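PDB 1ZEJ: 3-hydroxyacyl-CoA dehydrogenase from Archaeoglobus fulgidus, which probably binds NAD+ and acts as a homodimeric dehydrogenase of the 3-hydroxyacyl-CoA dehydrogenase family, with L-gulonate a possible substrate. Local coordinates for residues Leu47-Arg51 and Glu63-Thr67; Leu92-Glu96 and Arg118-Arg124; Leu210-Phe215 and Arg282-Leu287. One frame throughout, in Å; residues are numbered along the deposited sequence. Where two conformers were deposited one is given.

Contact 1. Residues Leu47-Arg51 and Glu63-Thr67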
loop_
_atom_site.group_PDB
_atom_site.type_symbol
_atom_site.label_atom_id
_atom_site.label_comp_id
_atom_site.label_asym_id
_atom_site.label_seq_id
_atom_site.Cartn_x
_atom_site.Cartn_y
_atom_site.Cartn_z
ATOM N N LEU A 47 3.578 -35.102 -8.862
ATOM C CA LEU A 47 3.778 -34.844 -10.285
ATOM C C LEU A 47 2.453 -35.050 -11.051
ATOM O O LEU A 47 2.140 -34.286 -11.955
ATOM C CB LEU A 47 4.822 -35.796 -10.872
ATOM C CG LEU A 47 6.275 -35.653 -10.395
ATOM C CD1 LEU A 47 7.077 -36.807 -10.980
ATOM C CD2 LEU A 47 6.799 -34.307 -10.811
ATOM N N GLU A 48 1.702 -36.099 -10.705
ATOM C CA GLU A 48 0.399 -36.338 -11.343
ATOM C C GLU A 48 -0.611 -35.237 -11.010
ATOM O O GLU A 48 -1.350 -34.784 -11.879
ATOM C CB GLU A 48 -0.167 -37.734 -11.020
ATOM C CG GLU A 48 0.621 -38.875 -11.711
ATOM C CD GLU A 48 -0.038 -40.229 -11.567
ATOM O OE1 GLU A 48 -1.187 -40.281 -11.057
ATOM O OE2 GLU A 48 0.589 -41.242 -11.971
ATOM N N ALA A 49 -0.629 -34.794 -9.764
ATOM C CA ALA A 49 -1.515 -33.710 -9.367
ATOM C C ALA A 49 -1.117 -32.444 -10.109
ATOM O O ALA A 49 -1.964 -31.725 -10.586
ATOM C CB ALA A 49 -1.480 -33.491 -7.859
ATOM N N ALA A 50 0.180 -32.187 -10.240
ATOM C CA ALA A 50 0.653 -31.016 -10.958
ATOM C C ALA A 50 0.197 -31.037 -12.411
ATOM O O ALA A 50 -0.251 -30.026 -12.950
ATOM C CB ALA A 50 2.227 -30.918 -10.884
ATOM N N ARG A 51 0.317 -32.195 -13.042
ATOM C CA ARG A 51 0.065 -32.323 -14.461
ATOM C C ARG A 51 -1.383 -31.972 -14.809
ATOM O O ARG A 51 -1.656 -31.372 -15.858
ATOM C CB ARG A 51 0.358 -33.743 -14.933
ATOM C CG ARG A 51 -0.040 -33.964 -16.385
ATOM C CD ARG A 51 0.496 -35.290 -16.980
ATOM N NE ARG A 51 0.065 -35.384 -18.387
ATOM C CZ ARG A 51 0.868 -35.348 -19.458
ATOM N NH1 ARG A 51 2.189 -35.289 -19.333
ATOM N NH2 ARG A 51 0.332 -35.418 -20.681
ATOM N N GLU A 63 8.463 -31.657 -18.905
ATOM C CA GLU A 63 8.759 -33.061 -18.599
ATOM C C GLU A 63 8.563 -33.194 -17.100
ATOM O O GLU A 63 9.013 -32.335 -16.340
ATOM C CB GLU A 63 10.178 -33.457 -19.001
ATOM C CG GLU A 63 10.625 -34.840 -18.439
ATOM C CD GLU A 63 12.021 -35.260 -18.910
ATOM O OE1 GLU A 63 12.579 -34.581 -19.798
ATOM O OE2 GLU A 63 12.536 -36.279 -18.401
ATOM N N PHE A 64 7.855 -34.231 -16.682
ATOM C CA PHE A 64 7.713 -34.532 -15.270
ATOM C C PHE A 64 8.668 -35.679 -14.926
ATOM O O PHE A 64 8.711 -36.688 -15.644
ATOM C CB PHE A 64 6.285 -34.915 -14.961
ATOM C CG PHE A 64 5.283 -33.854 -15.344
ATOM C CD1 PHE A 64 4.811 -33.768 -16.650
ATOM C CD2 PHE A 64 4.788 -32.982 -14.400
ATOM C CE1 PHE A 64 3.900 -32.782 -17.017
ATOM C CE2 PHE A 64 3.842 -32.013 -14.763
ATOM C CZ PHE A 64 3.428 -31.930 -16.074
ATOM N N THR A 65 9.400 -35.559 -13.827
ATOM C CA THR A 65 10.354 -36.606 -13.454
ATOM C C THR A 65 10.594 -36.660 -11.960
ATOM O O THR A 65 10.395 -35.677 -11.254
ATOM C CB THR A 65 11.695 -36.321 -14.158
ATOM O OG1 THR A 65 12.647 -37.333 -13.854
ATOM C CG2 THR A 65 12.266 -34.985 -13.761
ATOM N N THR A 66 11.112 -37.793 -11.494
ATOM C CA THR A 66 11.523 -37.894 -10.109
ATOM C C THR A 66 13.019 -37.818 -9.919
ATOM O O THR A 66 13.468 -37.789 -8.768
ATOM C CB THR A 66 11.059 -39.227 -9.490
ATOM O OG1 THR A 66 11.507 -40.324 -10.313
ATOM C CG2 THR A 66 9.537 -39.279 -9.423
ATOM N N THR A 67 13.789 -37.751 -11.013
ATOM C CA THR A 67 15.245 -37.772 -10.933
ATOM C C THR A 67 15.915 -36.493 -11.501
ATOM O O THR A 67 15.254 -35.605 -12.063
ATOM C CB THR A 67 15.781 -39.071 -11.620
ATOM O OG1 THR A 67 15.222 -39.183 -12.928
ATOM C CG2 THR A 67 15.362 -40.277 -10.801
#
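Phe64 meets Arg51 because CG of Phe64 stands anti to its own carbonyl carbon (chi1 -57°), which carries the ring out from strand 62-65 onto helix 44-53, while CG of Arg51 is turned opposite its backbone N (chi1 174°), so that the two side chains cross at about a right angle. Arg51 CB sits over one face of the phenyl group, 4.2 Å from the centroid of the Phe64 ring, in a CH-pi contact. Arg51 NH1 comes within 3.8 Å of Phe64 CE1, guanidinium and ring planes 53° apart, though the residue is otherwise exposed. Ala50 approaches differently: its CB comes in at the edge, near the ring plane, 4.3 Å from Phe64 CE2. Leu47 meets the end of the strand and the loop after it; CD1 of Leu47 lies 3.5 Å from Thr65 O and 3.8 Å from Thr66 CG2. Leu39, Leu59 and Ile54 also touch the ring. Cutting Phe64 back to an alanine is likely to leave Ala50 and the aliphatic stem of Arg51 without their packing surface and open a gap between helix and strand. Thr65 OG1 accepts from Thr67 N at 3.1 Å, an ST turn. The two elements belong to a beta-alpha-beta unit of the Rossmann-type domain, and no hydrogen bond joins the segments, which implies that where they meet, helix and outermost strand are joined by apolar and CH-pi packing.

Contact 2. Residues Leu92-Glu96 and Arg118-Arg124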
loop_
_atom_site.group_PDB
_atom_site.type_symbol
_atom_site.label_atom_id
_atom_site.label_comp_id
_atom_site.label_asym_id
_atom_site.label_seq_id
_atom_site.Cartn_x
_atom_site.Cartn_y
_atom_site.Cartn_z
ATOM N N LEU A 92 19.900 -28.134 -2.818
ATOM C CA LEU A 92 20.806 -27.264 -3.570
ATOM C C LEU A 92 22.240 -27.803 -3.646
ATOM O O LEU A 92 22.898 -27.711 -4.680
ATOM C CB LEU A 92 20.787 -25.852 -2.979
ATOM C CG LEU A 92 19.458 -25.117 -3.199
ATOM C CD1 LEU A 92 19.319 -23.951 -2.233
ATOM C CD2 LEU A 92 19.348 -24.623 -4.607
ATOM N N ARG A 93 22.732 -28.361 -2.540
ATOM C CA ARG A 93 24.035 -29.001 -2.550
ATOM C C ARG A 93 24.095 -30.189 -3.537
ATOM O O ARG A 93 25.130 -30.406 -4.150
ATOM C CB ARG A 93 24.468 -29.431 -1.150
ATOM C CG ARG A 93 24.919 -28.252 -0.303
ATOM C CD ARG A 93 25.370 -28.726 1.039
ATOM N NE ARG A 93 26.616 -29.479 0.927
ATOM C CZ ARG A 93 27.826 -28.959 0.708
ATOM N NH1 ARG A 93 28.013 -27.653 0.562
ATOM N NH2 ARG A 93 28.881 -29.765 0.670
ATOM N N GLU A 94 23.000 -30.927 -3.691
ATOM C CA GLU A 94 22.935 -31.995 -4.654
ATOM C C GLU A 94 23.003 -31.472 -6.082
ATOM O O GLU A 94 23.818 -31.946 -6.911
ATOM C CB GLU A 94 21.639 -32.756 -4.442
ATOM C CG GLU A 94 21.413 -33.880 -5.351
ATOM C CD GLU A 94 20.326 -34.819 -4.804
ATOM O OE1 GLU A 94 19.373 -34.326 -4.125
ATOM O OE2 GLU A 94 20.443 -36.029 -5.055
ATOM N N VAL A 95 22.183 -30.459 -6.376
ATOM C CA VAL A 95 22.149 -29.926 -7.734
ATOM C C VAL A 95 23.424 -29.187 -8.111
ATOM O O VAL A 95 23.835 -29.216 -9.257
ATOM C CB VAL A 95 20.864 -29.072 -7.959
ATOM C CG1 VAL A 95 21.037 -28.077 -9.062
ATOM C CG2 VAL A 95 19.714 -29.995 -8.274
ATOM N N GLU A 96 24.106 -28.567 -7.156
ATOM C CA GLU A 96 25.305 -27.780 -7.512
ATOM C C GLU A 96 26.449 -28.625 -8.029
ATOM O O GLU A 96 27.246 -28.145 -8.807
ATOM C CB GLU A 96 25.743 -26.813 -6.369
ATOM C CG GLU A 96 26.343 -27.433 -5.186
ATOM C CD GLU A 96 26.863 -26.385 -4.150
ATOM O OE1 GLU A 96 27.154 -25.216 -4.531
ATOM O OE2 GLU A 96 26.981 -26.787 -2.969
ATOM N N ARG A 118 26.135 -22.192 3.098
ATOM C CA ARG A 118 26.216 -23.631 3.231
ATOM C C ARG A 118 26.410 -24.357 1.882
ATOM O O ARG A 118 26.501 -25.584 1.845
ATOM C CB ARG A 118 24.978 -24.117 3.976
ATOM C CG ARG A 118 25.009 -23.714 5.416
ATOM C CD ARG A 118 23.634 -23.719 6.050
ATOM N NE ARG A 118 23.707 -23.474 7.493
ATOM C CZ ARG A 118 23.829 -22.277 8.080
ATOM N NH1 ARG A 118 23.889 -21.120 7.382
ATOM N NH2 ARG A 118 23.889 -22.242 9.411
ATOM N N LEU A 119 26.527 -23.596 0.804
ATOM C CA LEU A 119 26.801 -24.133 -0.525
ATOM C C LEU A 119 28.290 -24.098 -0.845
ATOM O O LEU A 119 29.040 -23.250 -0.355
ATOM C CB LEU A 119 26.048 -23.341 -1.623
ATOM C CG LEU A 119 24.554 -23.187 -1.448
ATOM C CD1 LEU A 119 24.032 -22.457 -2.649
ATOM C CD2 LEU A 119 23.818 -24.548 -1.264
ATOM N N ASP A 120 28.681 -25.006 -1.721
ATOM C CA ASP A 120 30.059 -25.053 -2.238
ATOM C C ASP A 120 30.356 -23.920 -3.212
ATOM O O ASP A 120 31.462 -23.418 -3.250
ATOM C CB ASP A 120 30.250 -26.394 -2.958
ATOM C CG ASP A 120 31.698 -26.776 -3.138
ATOM O OD1 ASP A 120 32.423 -26.914 -2.122
ATOM O OD2 ASP A 120 32.099 -27.006 -4.295
ATOM N N SER A 121 29.374 -23.510 -4.006
ATOM C CA SER A 121 29.628 -22.510 -5.051
ATOM C C SER A 121 28.548 -21.414 -5.049
ATOM O O SER A 121 27.721 -21.285 -5.992
ATOM C CB SER A 121 29.736 -23.233 -6.412
ATOM O OG SER A 121 28.649 -24.188 -6.556
ATOM N N PRO A 122 28.562 -20.592 -4.003
ATOM C CA PRO A 122 27.457 -19.637 -3.837
ATOM C C PRO A 122 27.481 -18.421 -4.789
ATOM O O PRO A 122 26.534 -17.627 -4.763
ATOM C CB PRO A 122 27.599 -19.237 -2.377
ATOM C CG PRO A 122 29.012 -19.293 -2.134
ATOM C CD PRO A 122 29.534 -20.469 -2.903
ATOM N N SER A 123 28.546 -18.248 -5.584
ATOM C CA SER A 123 28.573 -17.115 -6.493
ATOM C C SER A 123 27.451 -17.143 -7.528
ATOM O O SER A 123 27.071 -16.083 -8.033
ATOM C CB SER A 123 29.908 -16.942 -7.197
ATOM O OG SER A 123 30.232 -18.083 -7.908
ATOM N N ARG A 124 26.911 -18.332 -7.820
ATOM C CA ARG A 124 25.843 -18.473 -8.820
ATOM C C ARG A 124 24.517 -18.890 -8.194
ATOM O O ARG A 124 23.630 -19.381 -8.867
ATOM C CB ARG A 124 26.276 -19.404 -9.970
ATOM C CG ARG A 124 26.809 -20.737 -9.526
ATOM C CD ARG A 124 25.816 -21.634 -8.771
ATOM N NE ARG A 124 26.504 -22.877 -8.490
ATOM C CZ ARG A 124 26.453 -23.967 -9.248
ATOM N NH1 ARG A 124 25.609 -24.068 -10.246
ATOM N NH2 ARG A 124 27.207 -24.992 -8.952
#
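Glu96 reaches from the C-terminal part of helix 85-96 to the loop 118-124 and there takes up three donors with its carboxylate. OE2 of Glu96 receives Asp120 N at 2.8 Å, a nearly straight bond (167°) made on the syn side. Its other oxygen is gripped twice: Glu96 OE1 accepts from Ser121 N at 2.8 Å, on the syn side, and from Ser121 OG at 2.7 Å, on the anti side, both donors coming from the same face of the carboxylate. With its proton given to Glu96, the hydroxyl also serves as acceptor, for Arg124 closes on it side-on with two nitrogens, NE of Arg124 at 3.2 Å and NH2 at 2.9 Å from Ser121 OG, in the guanidinium plane. Arg124 NH2 makes a weak bond to Glu96 O as well, and NH1 is satisfied by the backbone oxygens of Thr99 and Ala101. One turn back, Arg93 bends at chi3 (69°) to bring NH1 within 2.9 Å of Arg118 O, which it meets somewhat out of the guanidinium plane. Arg93 NH1 also lies 3.8 Å from Glu96 OE2, a long pairing of charges only. Alongside these bonds, Leu92 CB packs on Leu119 CD2 at 3.7 Å. Two backbone N-H groups and a hydroxyl thus supply a buried carboxylate and tie the helix to the loop that leads into strand 125-130; Arg93 and Arg124 would be expected to favour its charged form.

Contact 3. Residues Leu210-Phe215 and Arg282-Leu287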
loop_
_atom_site.group_PDB
_atom_site.type_symbol
_atom_site.label_atom_id
_atom_site.label_comp_id
_atom_site.label_asym_id
_atom_site.label_seq_id
_atom_site.Cartn_x
_atom_site.Cartn_y
_atom_site.Cartn_z
ATOM N N LEU A 210 -4.854 2.643 -3.950
ATOM C CA LEU A 210 -5.031 3.261 -5.253
ATOM C C LEU A 210 -3.833 4.183 -5.570
ATOM O O LEU A 210 -3.313 4.151 -6.655
ATOM C CB LEU A 210 -6.311 4.082 -5.279
ATOM C CG LEU A 210 -7.566 3.236 -5.651
ATOM C CD1 LEU A 210 -7.960 2.348 -4.582
ATOM C CD2 LEU A 210 -8.760 4.152 -6.031
ATOM N N LEU A 211 -3.468 5.040 -4.626
ATOM C CA LEU A 211 -2.332 5.940 -4.830
ATOM C C LEU A 211 -1.023 5.190 -5.017
ATOM O O LEU A 211 -0.215 5.542 -5.872
ATOM C CB LEU A 211 -2.174 6.896 -3.656
ATOM C CG LEU A 211 -3.329 7.863 -3.335
ATOM C CD1 LEU A 211 -2.908 8.771 -2.245
ATOM C CD2 LEU A 211 -3.616 8.638 -4.602
ATOM N N TYR A 212 -0.797 4.170 -4.203
ATOM C CA TYR A 212 0.445 3.437 -4.265
ATOM C C TYR A 212 0.486 2.541 -5.514
ATOM O O TYR A 212 1.549 2.303 -6.070
ATOM C CB TYR A 212 0.653 2.601 -2.993
ATOM C CG TYR A 212 1.061 3.405 -1.762
ATOM C CD1 TYR A 212 1.008 4.784 -1.726
ATOM C CD2 TYR A 212 1.415 2.740 -0.591
ATOM C CE1 TYR A 212 1.329 5.500 -0.532
ATOM C CE2 TYR A 212 1.715 3.418 0.569
ATOM C CZ TYR A 212 1.685 4.775 0.612
ATOM O OH TYR A 212 2.064 5.365 1.791
ATOM N N THR A 213 -0.679 2.095 -5.990
ATOM C CA THR A 213 -0.755 1.358 -7.250
ATOM C C THR A 213 -0.340 2.214 -8.439
ATOM O O THR A 213 0.468 1.798 -9.255
ATOM C CB THR A 213 -2.164 0.781 -7.476
ATOM O OG1 THR A 213 -2.413 -0.223 -6.490
ATOM C CG2 THR A 213 -2.323 0.188 -8.853
ATOM N N LEU A 214 -0.855 3.435 -8.503
ATOM C CA LEU A 214 -0.671 4.283 -9.675
ATOM C C LEU A 214 0.622 5.063 -9.599
ATOM O O LEU A 214 1.279 5.281 -10.626
ATOM C CB LEU A 214 -1.858 5.246 -9.779
ATOM C CG LEU A 214 -3.190 4.610 -10.156
ATOM C CD1 LEU A 214 -4.180 5.740 -10.199
ATOM C CD2 LEU A 214 -3.175 3.924 -11.493
ATOM N N PHE A 215 0.997 5.477 -8.388
ATOM C CA PHE A 215 2.175 6.375 -8.239
ATOM C C PHE A 215 3.316 5.844 -7.404
ATOM O O PHE A 215 4.425 6.349 -7.509
ATOM C CB PHE A 215 1.725 7.754 -7.708
ATOM C CG PHE A 215 0.557 8.321 -8.438
ATOM C CD1 PHE A 215 0.714 8.869 -9.712
ATOM C CD2 PHE A 215 -0.716 8.269 -7.881
ATOM C CE1 PHE A 215 -0.378 9.350 -10.408
ATOM C CE2 PHE A 215 -1.819 8.763 -8.572
ATOM C CZ PHE A 215 -1.641 9.299 -9.833
ATOM N N ARG A 282 -6.143 9.596 -14.162
ATOM C CA ARG A 282 -5.828 8.182 -13.874
ATOM C C ARG A 282 -6.573 7.656 -12.657
ATOM O O ARG A 282 -7.056 6.527 -12.658
ATOM C CB ARG A 282 -4.326 7.997 -13.688
ATOM C CG ARG A 282 -3.523 8.255 -14.941
ATOM C CD ARG A 282 -2.071 8.072 -14.617
ATOM N NE ARG A 282 -1.734 6.649 -14.438
ATOM C CZ ARG A 282 -0.698 6.200 -13.725
ATOM N NH1 ARG A 282 0.120 7.057 -13.105
ATOM N NH2 ARG A 282 -0.467 4.894 -13.617
ATOM N N LEU A 283 -6.681 8.478 -11.602
ATOM C CA LEU A 283 -7.427 8.062 -10.420
ATOM C C LEU A 283 -8.928 7.906 -10.763
ATOM O O LEU A 283 -9.572 6.961 -10.329
ATOM C CB LEU A 283 -7.256 9.095 -9.278
ATOM C CG LEU A 283 -5.883 9.117 -8.582
ATOM C CD1 LEU A 283 -5.612 10.428 -7.862
ATOM C CD2 LEU A 283 -5.843 7.996 -7.600
ATOM N N LYS A 284 -9.493 8.830 -11.540
ATOM C CA LYS A 284 -10.911 8.720 -11.882
ATOM C C LYS A 284 -11.176 7.409 -12.652
ATOM O O LYS A 284 -12.214 6.775 -12.469
ATOM C CB LYS A 284 -11.372 9.912 -12.695
ATOM C CG LYS A 284 -11.469 11.217 -11.899
ATOM C CD LYS A 284 -11.711 12.418 -12.843
ATOM C CE LYS A 284 -13.165 12.551 -13.181
ATOM N NZ LYS A 284 -13.511 13.759 -14.027
ATOM N N LYS A 285 -10.248 7.052 -13.534
ATOM C CA LYS A 285 -10.387 5.857 -14.353
ATOM C C LYS A 285 -10.341 4.614 -13.495
ATOM O O LYS A 285 -11.162 3.706 -13.651
ATOM C CB LYS A 285 -9.288 5.815 -15.406
ATOM C CG LYS A 285 -9.438 6.887 -16.481
ATOM C CD LYS A 285 -8.078 7.121 -17.236
ATOM C CE LYS A 285 -7.498 5.858 -17.863
ATOM N NZ LYS A 285 -5.990 5.900 -18.187
ATOM N N LEU A 286 -9.403 4.598 -12.544
ATOM C CA LEU A 286 -9.281 3.463 -11.622
ATOM C C LEU A 286 -10.468 3.335 -10.695
ATOM O O LEU A 286 -10.969 2.247 -10.506
ATOM C CB LEU A 286 -7.984 3.556 -10.818
ATOM C CG LEU A 286 -7.717 2.435 -9.799
ATOM C CD1 LEU A 286 -7.677 1.103 -10.480
ATOM C CD2 LEU A 286 -6.393 2.703 -9.116
ATOM N N LEU A 287 -10.929 4.452 -10.126
ATOM C CA LEU A 287 -12.172 4.469 -9.337
ATOM C C LEU A 287 -13.380 3.915 -10.084
ATOM O O LEU A 287 -14.115 3.098 -9.530
ATOM C CB LEU A 287 -12.472 5.881 -8.846
ATOM C CG LEU A 287 -11.489 6.424 -7.815
ATOM C CD1 LEU A 287 -11.714 7.917 -7.635
ATOM C CD2 LEU A 287 -11.662 5.671 -6.528
#
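Arg282 NH1 donates to Leu214 O at 3.3 Å, a hydrogen bond between the two segments. It is bent, with an angle of 138° at the hydrogen, and the donor stands above the carbonyl plane, not on a lone pair. The arginine bends at chi3 (73°), and its guanidinium is laid with one face against Leu214 CD2. Phe215 CE1 approaches NH1 of Arg282 to 3.6 Å, ring and guanidinium planes being steeply inclined to each other. The rest is apolar. Leu286 CD2 is set between Leu210 CG, 3.7 Å away, and Leu214 CG, while Leu283 CD2 meets Leu211 CD2 and Leu214 CD1, each at 3.8 Å. Leu283 CG also comes to the edge of the Phe215 ring. At the other end, CD2 of Leu210 presses on CD2 of Leu287 at 3.3 Å, tighter than usual van der Waals contact. The segment axes cross at 121° with a closest approach of 10.8 Å, and this buried leucine packing joins helix 197-224 to the C-terminal helix 275-290. The second subunit lies close by: its Asn180 bonds to Tyr212 OH, its Thr213 packs on Leu210, and its Pro138 on Leu287, so the helix pair forms part of the dimer interface.

Contacts 1 and 2 both belong to the NAD-binding domain, their centres 24 Å apart and their nearest atoms about 8 Å apart, without touching. Each borders the predicted cofactor site through a leucine: the side chain of Leu47 in contact 1 is about 4 Å from those of Ala20 and Asp41, and that of Leu92 in contact 2 about 4 Å from that of Lys88. Contact 3 is remote from these sites, with its centre 42 Å from that of contact 1 and 43 Å from that of contact 2. It lies in the helical part of the chain beside the second subunit, across the chain's centre from contact 2.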